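Local coordinates for putative fimbrial associated sortase-like protein (Corynebacterium diphtheriae, PDB 5K9A) that probably acts as a class C, pilus-assembling sortase, a cysteine transpeptidase that joins pilin subunits covalently into a polymer, at residues A[29-34]-A[66-71]; A[47-52]-A[123-128]; A[146-151]-A[159-164]; A[185-190]-A[198-203]. All coordinates share one frame; numbering follows the deposited sequence.

Interaction 1. Residues A[29-34]-A[66-71]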
loop_
_atom_site.group_PDB
_atom_site.type_symbol
_atom_site.label_atom_id
_atom_site.label_comp_id
_atom_site.label_asym_id
_atom_site.label_seq_id
_atom_site.Cartn_x
_atom_site.Cartn_y
_atom_site.Cartn_z
ATOM N N SER A 29 0.958 -1.229 -20.818
ATOM C CA SER A 29 2.398 -1.386 -21.032
ATOM C C SER A 29 3.099 -2.169 -19.887
ATOM O O SER A 29 4.025 -2.978 -20.139
ATOM C CB SER A 29 3.062 -0.054 -21.358
ATOM O OG SER A 29 2.879 0.889 -20.289
ATOM N N VAL A 30 2.613 -2.046 -18.657
ATOM C CA VAL A 30 3.133 -2.863 -17.552
ATOM C C VAL A 30 2.818 -4.343 -17.847
ATOM O O VAL A 30 3.661 -5.200 -17.691
ATOM C CB VAL A 30 2.531 -2.439 -16.217
ATOM C CG1 VAL A 30 2.835 -3.431 -15.121
ATOM C CG2 VAL A 30 3.049 -1.061 -15.821
ATOM N N LEU A 31 1.601 -4.642 -18.263
ATOM C CA LEU A 31 1.234 -5.999 -18.605
ATOM C C LEU A 31 2.013 -6.568 -19.793
ATOM O O LEU A 31 2.418 -7.724 -19.804
ATOM C CB LEU A 31 -0.269 -6.078 -18.926
ATOM C CG LEU A 31 -1.165 -5.986 -17.687
ATOM C CD1 LEU A 31 -2.655 -5.950 -18.081
ATOM C CD2 LEU A 31 -0.920 -7.191 -16.786
ATOM N N GLU A 32 2.208 -5.746 -20.822
ATOM C CA GLU A 32 3.000 -6.171 -21.946
ATOM C C GLU A 32 4.432 -6.411 -21.476
ATOM O O GLU A 32 5.065 -7.394 -21.910
ATOM C CB GLU A 32 2.944 -5.145 -23.046
ATOM C CG GLU A 32 3.830 -5.463 -24.218
ATOM C CD GLU A 32 3.624 -6.876 -24.863
ATOM O OE1 GLU A 32 2.518 -7.458 -24.820
ATOM O OE2 GLU A 32 4.600 -7.438 -25.401
ATOM N N ALA A 33 5.004 -5.531 -20.653
ATOM C CA ALA A 33 6.351 -5.829 -20.146
ATOM C C ALA A 33 6.425 -7.119 -19.345
ATOM O O ALA A 33 7.437 -7.871 -19.417
ATOM C CB ALA A 33 6.909 -4.710 -19.289
ATOM N N ALA A 34 5.367 -7.416 -18.603
ATOM C CA ALA A 34 5.333 -8.692 -17.856
ATOM C C ALA A 34 5.297 -9.904 -18.781
ATOM O O ALA A 34 5.962 -10.946 -18.525
ATOM C CB ALA A 34 4.153 -8.735 -16.879
ATOM N N GLN A 66 10.993 -5.149 -10.204
ATOM C CA GLN A 66 10.441 -4.010 -10.933
ATOM C C GLN A 66 9.237 -4.359 -11.806
ATOM O O GLN A 66 8.546 -3.462 -12.330
ATOM C CB GLN A 66 11.520 -3.372 -11.816
ATOM C CG GLN A 66 12.631 -2.750 -11.029
ATOM C CD GLN A 66 13.790 -2.294 -11.925
ATOM O OE1 GLN A 66 13.689 -1.316 -12.620
ATOM N NE2 GLN A 66 14.871 -3.018 -11.901
ATOM N N GLN A 67 9.003 -5.646 -12.016
ATOM C CA GLN A 67 7.860 -6.040 -12.784
ATOM C C GLN A 67 6.632 -5.901 -11.933
ATOM O O GLN A 67 6.696 -6.153 -10.702
ATOM C CB GLN A 67 7.904 -7.507 -13.162
ATOM C CG GLN A 67 9.035 -7.880 -14.070
ATOM C CD GLN A 67 8.915 -7.312 -15.491
ATOM O OE1 GLN A 67 7.807 -7.136 -16.071
ATOM N NE2 GLN A 67 10.074 -7.032 -16.068
ATOM N N LEU A 68 5.510 -5.658 -12.587
ATOM C CA LEU A 68 4.245 -5.449 -11.919
ATOM C C LEU A 68 4.372 -4.461 -10.752
ATOM O O LEU A 68 3.762 -4.653 -9.664
ATOM C CB LEU A 68 3.556 -6.763 -11.471
ATOM C CG LEU A 68 3.212 -7.675 -12.640
ATOM C CD1 LEU A 68 2.684 -8.989 -12.090
ATOM C CD2 LEU A 68 2.229 -7.069 -13.591
ATOM N N ASN A 69 5.133 -3.375 -11.003
ATOM C CA ASN A 69 5.442 -2.406 -9.941
ATOM C C ASN A 69 5.760 -1.069 -10.559
ATOM O O ASN A 69 6.841 -0.538 -10.343
ATOM C CB ASN A 69 6.646 -2.897 -9.169
ATOM C CG ASN A 69 6.918 -2.121 -7.918
ATOM O OD1 ASN A 69 6.135 -1.288 -7.458
ATOM N ND2 ASN A 69 8.089 -2.367 -7.368
ATOM N N PRO A 70 4.831 -0.544 -11.328
ATOM C CA PRO A 70 5.088 0.767 -11.910
ATOM C C PRO A 70 5.160 1.919 -10.886
ATOM O O PRO A 70 5.887 2.889 -11.138
ATOM C CB PRO A 70 3.892 0.974 -12.820
ATOM C CG PRO A 70 2.795 0.221 -12.164
ATOM C CD PRO A 70 3.469 -1.012 -11.624
ATOM N N GLN A 71 4.551 1.733 -9.722
ATOM C CA GLN A 71 4.701 2.723 -8.628
ATOM C C GLN A 71 6.064 2.711 -7.981
ATOM O O GLN A 71 6.375 3.600 -7.185
ATOM C CB GLN A 71 3.559 2.559 -7.602
ATOM C CG GLN A 71 3.586 1.268 -6.804
ATOM C CD GLN A 71 2.908 0.064 -7.477
ATOM O OE1 GLN A 71 2.917 -0.069 -8.706
ATOM N NE2 GLN A 71 2.340 -0.845 -6.655
HETATM O O HOH W 1 5.578 -5.666 -15.477
HETATM O O HOH W 2 9.756 -6.723 -19.205
#
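V30 carries the apolar half of this contact by sending its two methyls to different partners. CG1 stands anti to the backbone N (chi1 169°) and meets CD2 of L68 at 4.0 Å, the two side chains crossing at a slant. CG2 turns instead to the proline ring, which lies at about a right angle to the valine, and reaches P70 CB at 3.7 Å. The L68 branch that touches V30 also lies near the methyl of A34, with L68 CD2 4.2 Å from A34 CB, so this one methyl is set against residues one helical turn apart.

The polar half runs through Q67, whose chain bends at chi2 (-69°) and brings the amide beside the helix. OE1 comes within 3.4 Å of A34 CA, but no direct hydrogen bond joins the segments. Two waters do the bridging. The first donates to V30 O and to Q67 OE1 (2.7 Å to the latter) while accepting from L68 N at 2.9 Å. Since V30 O also accepts the helical bond from A34 N, it is gripped twice. The second water donates to A33 O at 2.6 Å and accepts from Q67 NE2, so the glutamine amide uses both its ends.

The contact is plain packing, away from the predicted catalytic residues. It seats the loop that follows helix 59-66 against helix 24-41. Q67 O is also held by H94 of strand 88-94, Q71 O by N17 of helix 2-18, and L31 leans on the loop at V115; the loop then leads on to strand 77-83.

Interaction 2. Residues A[47-52]-A[123-128]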
loop_
_atom_site.group_PDB
_atom_site.type_symbol
_atom_site.label_atom_id
_atom_site.label_comp_id
_atom_site.label_asym_id
_atom_site.label_seq_id
_atom_site.Cartn_x
_atom_site.Cartn_y
_atom_site.Cartn_z
ATOM N N LEU A 47 13.213 -23.674 -7.892
ATOM C CA LEU A 47 13.605 -24.282 -6.626
ATOM C C LEU A 47 12.423 -24.302 -5.631
ATOM O O LEU A 47 11.552 -23.409 -5.668
ATOM C CB LEU A 47 14.750 -23.479 -6.001
ATOM C CG LEU A 47 15.971 -23.241 -6.910
ATOM C CD1 LEU A 47 16.972 -22.304 -6.230
ATOM C CD2 LEU A 47 16.601 -24.566 -7.323
ATOM N N ASP A 48 12.431 -25.262 -4.707
ATOM C CA ASP A 48 11.403 -25.326 -3.671
ATOM C C ASP A 48 11.463 -24.096 -2.801
ATOM O O ASP A 48 12.510 -23.723 -2.313
ATOM C CB ASP A 48 11.555 -26.531 -2.779
ATOM C CG ASP A 48 10.412 -26.642 -1.805
ATOM O OD1 ASP A 48 9.364 -27.127 -2.260
ATOM O OD2 ASP A 48 10.547 -26.149 -0.645
ATOM N N PRO A 49 10.326 -23.459 -2.570
ATOM C CA PRO A 49 10.475 -22.209 -1.804
ATOM C C PRO A 49 10.661 -22.328 -0.295
ATOM O O PRO A 49 11.037 -21.327 0.329
ATOM C CB PRO A 49 9.184 -21.475 -2.088
ATOM C CG PRO A 49 8.221 -22.501 -2.543
ATOM C CD PRO A 49 9.001 -23.613 -3.178
ATOM N N TRP A 50 10.371 -23.481 0.315
ATOM C CA TRP A 50 10.590 -23.630 1.761
ATOM C C TRP A 50 12.026 -24.085 1.991
ATOM O O TRP A 50 12.639 -23.765 3.016
ATOM C CB TRP A 50 9.595 -24.619 2.412
ATOM C CG TRP A 50 8.215 -24.035 2.399
ATOM C CD1 TRP A 50 7.674 -23.190 3.336
ATOM C CD2 TRP A 50 7.254 -24.139 1.356
ATOM N NE1 TRP A 50 6.401 -22.822 2.971
ATOM C CE2 TRP A 50 6.132 -23.352 1.734
ATOM C CE3 TRP A 50 7.227 -24.796 0.133
ATOM C CZ2 TRP A 50 4.992 -23.267 0.963
ATOM C CZ3 TRP A 50 6.086 -24.680 -0.671
ATOM C CH2 TRP A 50 4.974 -23.947 -0.233
ATOM N N LEU A 51 12.573 -24.818 1.039
ATOM C CA LEU A 51 13.880 -25.388 1.238
ATOM C C LEU A 51 14.984 -24.503 0.698
ATOM O O LEU A 51 16.110 -24.709 1.031
ATOM C CB LEU A 51 13.962 -26.734 0.559
ATOM C CG LEU A 51 13.108 -27.781 1.257
ATOM C CD1 LEU A 51 13.117 -29.064 0.456
ATOM C CD2 LEU A 51 13.583 -28.012 2.692
ATOM N N ASN A 52 14.687 -23.563 -0.182
ATOM C CA ASN A 52 15.736 -22.722 -0.775
ATOM C C ASN A 52 15.414 -21.257 -0.584
ATOM O O ASN A 52 14.331 -20.925 -0.193
ATOM C CB ASN A 52 15.848 -23.001 -2.255
ATOM C CG ASN A 52 16.036 -24.446 -2.536
ATOM O OD1 ASN A 52 17.139 -24.924 -2.514
ATOM N ND2 ASN A 52 14.962 -25.154 -2.834
ATOM N N VAL A 123 3.598 -20.066 -10.522
ATOM C CA VAL A 123 3.409 -20.869 -9.312
ATOM C C VAL A 123 3.222 -19.932 -8.109
ATOM O O VAL A 123 4.080 -19.100 -7.841
ATOM C CB VAL A 123 4.634 -21.699 -9.108
ATOM C CG1 VAL A 123 4.454 -22.551 -7.858
ATOM C CG2 VAL A 123 4.849 -22.606 -10.345
ATOM N N ILE A 124 2.078 -20.031 -7.461
ATOM C CA ILE A 124 1.695 -19.160 -6.381
ATOM C C ILE A 124 1.759 -20.024 -5.091
ATOM O O ILE A 124 1.147 -21.122 -5.008
ATOM C CB ILE A 124 0.240 -18.678 -6.566
ATOM C CG1 ILE A 124 0.005 -17.990 -7.927
ATOM C CG2 ILE A 124 -0.174 -17.803 -5.417
ATOM C CD1 ILE A 124 1.020 -16.951 -8.196
ATOM N N THR A 125 2.509 -19.542 -4.137
ATOM C CA THR A 125 2.912 -20.261 -2.938
ATOM C C THR A 125 2.227 -19.749 -1.710
ATOM O O THR A 125 2.153 -18.517 -1.489
ATOM C CB THR A 125 4.389 -19.994 -2.738
ATOM O OG1 THR A 125 5.069 -20.497 -3.903
ATOM C CG2 THR A 125 4.911 -20.670 -1.534
ATOM N N GLY A 126 1.685 -20.643 -0.895
ATOM C CA GLY A 126 1.167 -20.227 0.428
ATOM C C GLY A 126 1.444 -21.251 1.493
ATOM O O GLY A 126 1.517 -22.454 1.229
ATOM N N HIS A 127 1.597 -20.785 2.705
ATOM C CA HIS A 127 1.724 -21.673 3.850
ATOM C C HIS A 127 0.413 -22.369 4.156
ATOM O O HIS A 127 -0.674 -21.907 3.873
ATOM C CB HIS A 127 2.026 -20.894 5.115
ATOM C CG HIS A 127 3.435 -20.496 5.310
ATOM N ND1 HIS A 127 4.478 -21.384 5.233
ATOM C CD2 HIS A 127 3.976 -19.308 5.699
ATOM C CE1 HIS A 127 5.614 -20.762 5.481
ATOM N NE2 HIS A 127 5.340 -19.499 5.792
ATOM N N SER A 128 0.567 -23.503 4.759
ATOM C CA SER A 128 -0.508 -24.091 5.488
ATOM C C SER A 128 0.079 -24.304 6.889
ATOM O O SER A 128 1.285 -24.484 7.074
ATOM C CB SER A 128 -0.938 -25.398 4.866
ATOM O OG SER A 128 0.203 -26.121 4.492
#
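A chi1 of -69° for W50 and of -81° for H127 puts both rings beside their own backbone N atoms, and from there the two side chains run antiparallel, one passing the other. W50 belongs to the Asp-Pro-Trp motif of the lid, the segment that in class C sortases lies over the active-site groove; H127 is the predicted proton donor/acceptor. The rings meet obliquely: the five-membered ring of W50 and the imidazole have centroids 5.2 Å apart, with planes inclined at 47°. NE1 of W50 is 3.3 Å from H127 ND1, which lies at the indole edge near its plane.

The far end of the indole rests on the strand. W50 CH2 is 3.5 Å from T125 CG2, and G126 O approaches CZ2 at the ring edge. Beside it the P49 ring brings CG to 3.9 Å from the same threonine methyl, so one methyl receives two lid residues.

D48 shapes the lid turn behind these contacts. Its OD2 accepts from W50 N at 2.8 Å, from above the carboxylate plane, and from L51 N through the anti lone pair, forming an Asx turn and fixing the backbone that carries the indole. Its other oxygen, OD1, makes a salt bridge with NE of R198, while L101 of helix 98-103 packs on W50, T125 and H127. Occupation of this groove by W50 is consistent with a lid that must move before a sorting signal enters. T125 OG1, buried 4.0 Å from P49 CG, has no hydrogen-bond partner in the model.

Interaction 3. Residues A[146-151]-A[159-164]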
loop_
_atom_site.group_PDB
_atom_site.type_symbol
_atom_site.label_atom_id
_atom_site.label_comp_id
_atom_site.label_asym_id
_atom_site.label_seq_id
_atom_site.Cartn_x
_atom_site.Cartn_y
_atom_site.Cartn_z
ATOM N N ASP A 146 -13.141 -26.519 -9.870
ATOM C CA ASP A 146 -13.303 -25.253 -9.120
ATOM C C ASP A 146 -12.653 -24.064 -9.834
ATOM O O ASP A 146 -11.566 -24.211 -10.363
ATOM C CB ASP A 146 -12.711 -25.370 -7.726
ATOM C CG ASP A 146 -13.587 -26.234 -6.748
ATOM O OD1 ASP A 146 -14.691 -26.679 -7.155
ATOM O OD2 ASP A 146 -13.172 -26.434 -5.572
ATOM N N PRO A 147 -13.305 -22.870 -9.801
ATOM C CA PRO A 147 -12.694 -21.699 -10.417
ATOM C C PRO A 147 -11.726 -20.951 -9.511
ATOM O O PRO A 147 -11.857 -20.948 -8.257
ATOM C CB PRO A 147 -13.892 -20.829 -10.758
ATOM C CG PRO A 147 -14.865 -21.100 -9.656
ATOM C CD PRO A 147 -14.679 -22.576 -9.322
ATOM N N ILE A 148 -10.764 -20.309 -10.160
ATOM C CA ILE A 148 -9.775 -19.450 -9.532
ATOM C C ILE A 148 -9.731 -18.155 -10.298
ATOM O O ILE A 148 -9.652 -18.177 -11.545
ATOM C CB ILE A 148 -8.399 -20.112 -9.564
ATOM C CG1 ILE A 148 -8.390 -21.407 -8.717
ATOM C CG2 ILE A 148 -7.294 -19.161 -9.121
ATOM C CD1 ILE A 148 -7.176 -22.271 -8.948
ATOM N N TYR A 149 -9.810 -17.025 -9.611
ATOM C CA TYR A 149 -9.780 -15.741 -10.275
ATOM C C TYR A 149 -8.521 -14.984 -9.865
ATOM O O TYR A 149 -8.270 -14.794 -8.676
ATOM C CB TYR A 149 -11.037 -14.935 -9.914
ATOM C CG TYR A 149 -12.323 -15.633 -10.262
ATOM C CD1 TYR A 149 -12.952 -15.410 -11.474
ATOM C CD2 TYR A 149 -12.896 -16.532 -9.395
ATOM C CE1 TYR A 149 -14.125 -16.077 -11.808
ATOM C CE2 TYR A 149 -14.078 -17.161 -9.700
ATOM C CZ TYR A 149 -14.674 -16.959 -10.929
ATOM O OH TYR A 149 -15.851 -17.644 -11.252
ATOM N N ILE A 150 -7.747 -14.537 -10.830
ATOM C CA ILE A 150 -6.597 -13.711 -10.595
ATOM C C ILE A 150 -6.968 -12.311 -11.080
ATOM O O ILE A 150 -7.433 -12.125 -12.219
ATOM C CB ILE A 150 -5.386 -14.156 -11.401
ATOM C CG1 ILE A 150 -4.933 -15.593 -11.086
ATOM C CG2 ILE A 150 -4.229 -13.182 -11.269
ATOM C CD1 ILE A 150 -4.145 -15.720 -9.823
ATOM N N THR A 151 -6.645 -11.290 -10.290
ATOM C CA THR A 151 -6.823 -9.893 -10.729
ATOM C C THR A 151 -5.447 -9.259 -10.744
ATOM O O THR A 151 -4.692 -9.348 -9.757
ATOM C CB THR A 151 -7.798 -9.126 -9.812
ATOM O OG1 THR A 151 -9.064 -9.816 -9.847
ATOM C CG2 THR A 151 -8.028 -7.656 -10.263
ATOM N N TYR A 159 -9.381 -19.238 -14.210
ATOM C CA TYR A 159 -8.738 -20.529 -14.343
ATOM C C TYR A 159 -9.641 -21.555 -13.721
ATOM O O TYR A 159 -10.416 -21.240 -12.838
ATOM C CB TYR A 159 -7.380 -20.534 -13.621
ATOM C CG TYR A 159 -6.338 -19.704 -14.331
ATOM C CD1 TYR A 159 -6.253 -18.330 -14.128
ATOM C CD2 TYR A 159 -5.468 -20.286 -15.219
ATOM C CE1 TYR A 159 -5.328 -17.566 -14.833
ATOM C CE2 TYR A 159 -4.520 -19.567 -15.889
ATOM C CZ TYR A 159 -4.462 -18.180 -15.719
ATOM O OH TYR A 159 -3.541 -17.450 -16.430
ATOM N N GLU A 160 -9.568 -22.794 -14.196
ATOM C CA GLU A 160 -10.365 -23.875 -13.641
ATOM C C GLU A 160 -9.423 -24.996 -13.255
ATOM O O GLU A 160 -8.570 -25.361 -14.027
ATOM C CB GLU A 160 -11.355 -24.339 -14.716
ATOM C CG GLU A 160 -12.197 -25.538 -14.335
ATOM C CD GLU A 160 -13.058 -26.058 -15.493
ATOM O OE1 GLU A 160 -13.723 -25.241 -16.172
ATOM O OE2 GLU A 160 -13.084 -27.276 -15.716
ATOM N N VAL A 161 -9.604 -25.557 -12.088
ATOM C CA VAL A 161 -8.713 -26.609 -11.603
ATOM C C VAL A 161 -8.801 -27.874 -12.437
ATOM O O VAL A 161 -9.909 -28.322 -12.685
ATOM C CB VAL A 161 -9.047 -26.942 -10.141
ATOM C CG1 VAL A 161 -8.264 -28.145 -9.619
ATOM C CG2 VAL A 161 -8.689 -25.732 -9.299
ATOM N N ASP A 162 -7.656 -28.459 -12.802
ATOM C CA ASP A 162 -7.642 -29.704 -13.552
ATOM C C ASP A 162 -6.768 -30.784 -12.985
ATOM O O ASP A 162 -6.800 -31.867 -13.503
ATOM C CB ASP A 162 -7.225 -29.518 -15.014
ATOM C CG ASP A 162 -5.839 -28.889 -15.166
ATOM O OD1 ASP A 162 -4.859 -29.377 -14.589
ATOM O OD2 ASP A 162 -5.705 -27.876 -15.862
ATOM N N ALA A 163 -5.931 -30.537 -12.002
ATOM C CA ALA A 163 -5.135 -31.636 -11.453
ATOM C C ALA A 163 -4.769 -31.296 -10.028
ATOM O O ALA A 163 -4.616 -30.115 -9.667
ATOM C CB ALA A 163 -3.890 -31.882 -12.287
ATOM N N ILE A 164 -4.681 -32.328 -9.204
ATOM C CA ILE A 164 -4.294 -32.177 -7.830
ATOM C C ILE A 164 -3.294 -33.255 -7.521
ATOM O O ILE A 164 -3.599 -34.425 -7.715
ATOM C CB ILE A 164 -5.504 -32.314 -6.948
ATOM C CG1 ILE A 164 -6.469 -31.189 -7.257
ATOM C CG2 ILE A 164 -5.079 -32.315 -5.480
ATOM C CD1 ILE A 164 -7.842 -31.371 -6.660
#
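I148 and Y159 face each other as an antiparallel hydrogen-bonded pair, with I148 N to Y159 O and Y159 N to I148 O both 2.9 Å long. Next to them P147 CA adds a CA-H...O contact, 3.4 Å from Y159 O. A third bond, V161 N to D146 O, extends the ladder, and V161 CG2 packs against the same oxygen, D146 O, at 3.4 Å.

The tight part of the contact is the side bearing I148, I150, Y159 and V161, all buried. The isoleucine chain of I148 runs out extended (chi2 167°), and its terminal CD1 reaches V161 CG2 at 3.8 Å. On the other flank I150 CG1 stands 4.3 Å from Y159 CE1, coming at the ring obliquely. Y159 OH is satisfied by D182.

The opposite face, with P147 and E160, is looser and partly exposed. This non-hydrogen-bonded pair brings its CA atoms to 4.5 Å while its side chains bury little of each other; in the conformer given, E160 OE2 bonds to H145.

In the sheet this hairpin is bordered on one side by strand 77-83, where the backbones of Y149 and T151 bond to those of S82 and S80. On the other side strand 197-206 follows, and the classic beta bulge of D162 and A163 opposite R202 interrupts the regular pairing.

Interaction 4. Residues A[185-190]-A[198-203]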
loop_
_atom_site.group_PDB
_atom_site.type_symbol
_atom_site.label_atom_id
_atom_site.label_comp_id
_atom_site.label_asym_id
_atom_site.label_seq_id
_atom_site.Cartn_x
_atom_site.Cartn_y
_atom_site.Cartn_z
ATOM N N THR A 185 -0.272 -22.977 -11.088
ATOM C CA THR A 185 -0.304 -23.943 -9.993
ATOM C C THR A 185 -0.243 -23.216 -8.668
ATOM O O THR A 185 0.543 -22.274 -8.499
ATOM C CB THR A 185 0.840 -25.017 -10.119
ATOM O OG1 THR A 185 0.546 -25.999 -11.145
ATOM C CG2 THR A 185 1.003 -25.803 -8.848
ATOM N N LEU A 186 -1.099 -23.651 -7.754
ATOM C CA LEU A 186 -1.045 -23.285 -6.351
ATOM C C LEU A 186 -0.350 -24.357 -5.552
ATOM O O LEU A 186 -0.759 -25.509 -5.578
ATOM C CB LEU A 186 -2.438 -23.066 -5.796
ATOM C CG LEU A 186 -3.391 -22.251 -6.717
ATOM C CD1 LEU A 186 -4.730 -22.063 -6.010
ATOM C CD2 LEU A 186 -2.817 -20.926 -7.096
ATOM N N ILE A 187 0.647 -23.969 -4.764
ATOM C CA ILE A 187 1.445 -24.904 -4.001
ATOM C C ILE A 187 1.440 -24.590 -2.498
ATOM O O ILE A 187 1.539 -23.415 -2.061
ATOM C CB ILE A 187 2.859 -24.995 -4.599
ATOM C CG1 ILE A 187 3.691 -26.026 -3.883
ATOM C CG2 ILE A 187 3.629 -23.696 -4.491
ATOM C CD1 ILE A 187 5.064 -26.232 -4.514
ATOM N N THR A 188 1.272 -25.629 -1.684
ATOM C CA THR A 188 1.462 -25.500 -0.262
ATOM C C THR A 188 2.137 -26.768 0.257
ATOM O O THR A 188 2.368 -27.707 -0.498
ATOM C CB THR A 188 0.126 -25.247 0.459
ATOM O OG1 THR A 188 0.400 -24.832 1.820
ATOM C CG2 THR A 188 -0.762 -26.474 0.482
ATOM N N CYS A 189 2.498 -26.795 1.532
ATOM C CA CYS A 189 3.139 -27.975 2.094
ATOM C C CYS A 189 2.148 -28.873 2.803
ATOM O O CYS A 189 1.085 -28.428 3.262
ATOM C CB CYS A 189 4.241 -27.654 3.072
ATOM S SG CYS A 189 5.551 -26.672 2.374
ATOM N N THR A 190 2.522 -30.144 2.873
ATOM C CA THR A 190 1.667 -31.143 3.467
ATOM C C THR A 190 2.516 -32.314 3.956
ATOM O O THR A 190 3.634 -32.508 3.502
ATOM C CB THR A 190 0.616 -31.562 2.373
ATOM O OG1 THR A 190 -0.407 -32.307 2.959
ATOM C CG2 THR A 190 1.224 -32.446 1.275
ATOM N N ARG A 198 4.533 -31.601 -0.941
ATOM C CA ARG A 198 3.939 -30.416 -1.549
ATOM C C ARG A 198 2.673 -30.815 -2.202
ATOM O O ARG A 198 2.636 -31.844 -2.911
ATOM C CB ARG A 198 4.900 -29.827 -2.556
ATOM C CG ARG A 198 6.267 -29.532 -1.986
ATOM C CD ARG A 198 6.215 -28.444 -0.932
ATOM N NE ARG A 198 7.535 -28.121 -0.391
ATOM C CZ ARG A 198 8.037 -28.525 0.784
ATOM N NH1 ARG A 198 7.377 -29.328 1.602
ATOM N NH2 ARG A 198 9.230 -28.131 1.163
ATOM N N LEU A 199 1.599 -30.081 -1.920
ATOM C CA LEU A 199 0.326 -30.217 -2.628
ATOM C C LEU A 199 0.320 -29.184 -3.789
ATOM O O LEU A 199 0.529 -27.999 -3.561
ATOM C CB LEU A 199 -0.818 -29.988 -1.666
ATOM C CG LEU A 199 -2.184 -29.714 -2.252
ATOM C CD1 LEU A 199 -2.698 -30.946 -2.983
ATOM C CD2 LEU A 199 -3.177 -29.276 -1.198
ATOM N N LEU A 200 0.110 -29.652 -5.006
ATOM C CA LEU A 200 0.122 -28.847 -6.237
ATOM C C LEU A 200 -1.253 -28.918 -6.847
ATOM O O LEU A 200 -1.668 -30.011 -7.216
ATOM C CB LEU A 200 1.102 -29.446 -7.246
ATOM C CG LEU A 200 2.589 -29.129 -7.052
ATOM C CD1 LEU A 200 3.144 -29.510 -5.705
ATOM C CD2 LEU A 200 3.422 -29.867 -8.092
ATOM N N VAL A 201 -1.971 -27.794 -6.862
ATOM C CA VAL A 201 -3.273 -27.671 -7.471
ATOM C C VAL A 201 -3.060 -26.924 -8.789
ATOM O O VAL A 201 -2.712 -25.738 -8.759
ATOM C CB VAL A 201 -4.238 -26.939 -6.562
ATOM C CG1 VAL A 201 -5.568 -26.712 -7.260
ATOM C CG2 VAL A 201 -4.454 -27.741 -5.271
ATOM N N ARG A 202 -3.212 -27.618 -9.916
ATOM C CA ARG A 202 -3.038 -27.032 -11.230
ATOM C C ARG A 202 -4.349 -26.625 -11.866
ATOM O O ARG A 202 -5.334 -27.346 -11.760
ATOM C CB ARG A 202 -2.360 -28.019 -12.160
ATOM C CG ARG A 202 -1.800 -27.344 -13.429
ATOM C CD ARG A 202 -1.114 -28.389 -14.318
ATOM N NE ARG A 202 -2.128 -29.299 -14.847
ATOM C CZ ARG A 202 -1.905 -30.514 -15.338
ATOM N NH1 ARG A 202 -0.692 -31.017 -15.391
ATOM N NH2 ARG A 202 -2.918 -31.247 -15.741
ATOM N N ALA A 203 -4.340 -25.509 -12.584
ATOM C CA ALA A 203 -5.544 -25.030 -13.241
ATOM C C ALA A 203 -5.179 -24.448 -14.594
ATOM O O ALA A 203 -4.011 -24.056 -14.840
ATOM C CB ALA A 203 -6.249 -23.980 -12.388
#
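R198, one residue into strand 197-206, lies opposite C189, the predicted acyl-thioester residue, in a non-hydrogen-bonded pair. Its chain bends at chi2 (-65°) and brings one face of the guanidinium to the cysteine sulfur; SG, in one of two modelled conformers, sits offset toward the rim, 3.3 Å from R198 NH1. D48 and N195 take NE and NH1 of this arginine. L199 pairs with T188 through two backbone bonds, L199 N to T188 O being 2.9 Å, with its CD2 touching T188 CG2. T188 OG1 itself is bonded to G126 O. L200 runs alongside I187 in the same direction, its CD1 4.0 Å from I187 CG1. V201 repeats the double bonding with L186, V201 N to L186 O being 2.9 Å. R202 lies opposite T185, its CG 3.5 Å from T185 OG1 before the chain turns off to D162; H121 bonds that hydroxyl.

Four backbone bonds thus set this antiparallel hairpin's register. R198 probably corresponds to the conserved arginine of sortases. Its face contact with sulfur stays doubtful because C189 has a second conformer, but would be compatible with an arginine that helps arrange the predicted Cys-His site.

Interactions 2 and 4 form what is predicted to be one active-site region, their centres about 9 Å apart. Between them the indole of W50 lies on the sulfur of C189, with W50 CD2 3.2 Å from C189 SG in the modelled conformer, and D48 OD1 meets R198 NE at 2.8 Å, so the lid touches both members of the C189-R198 pair. Interaction 3 follows across the sheet, its centre about 12 Å from that of interaction 4; D162 OD1 and R202 NE bridge the two at 2.7 Å. Interaction 1 is remote: its centre lies about 23 Å from the centre of interaction 2 and about 26 Å from that of interaction 4, and it packs helix and loop outside the catalytic groove.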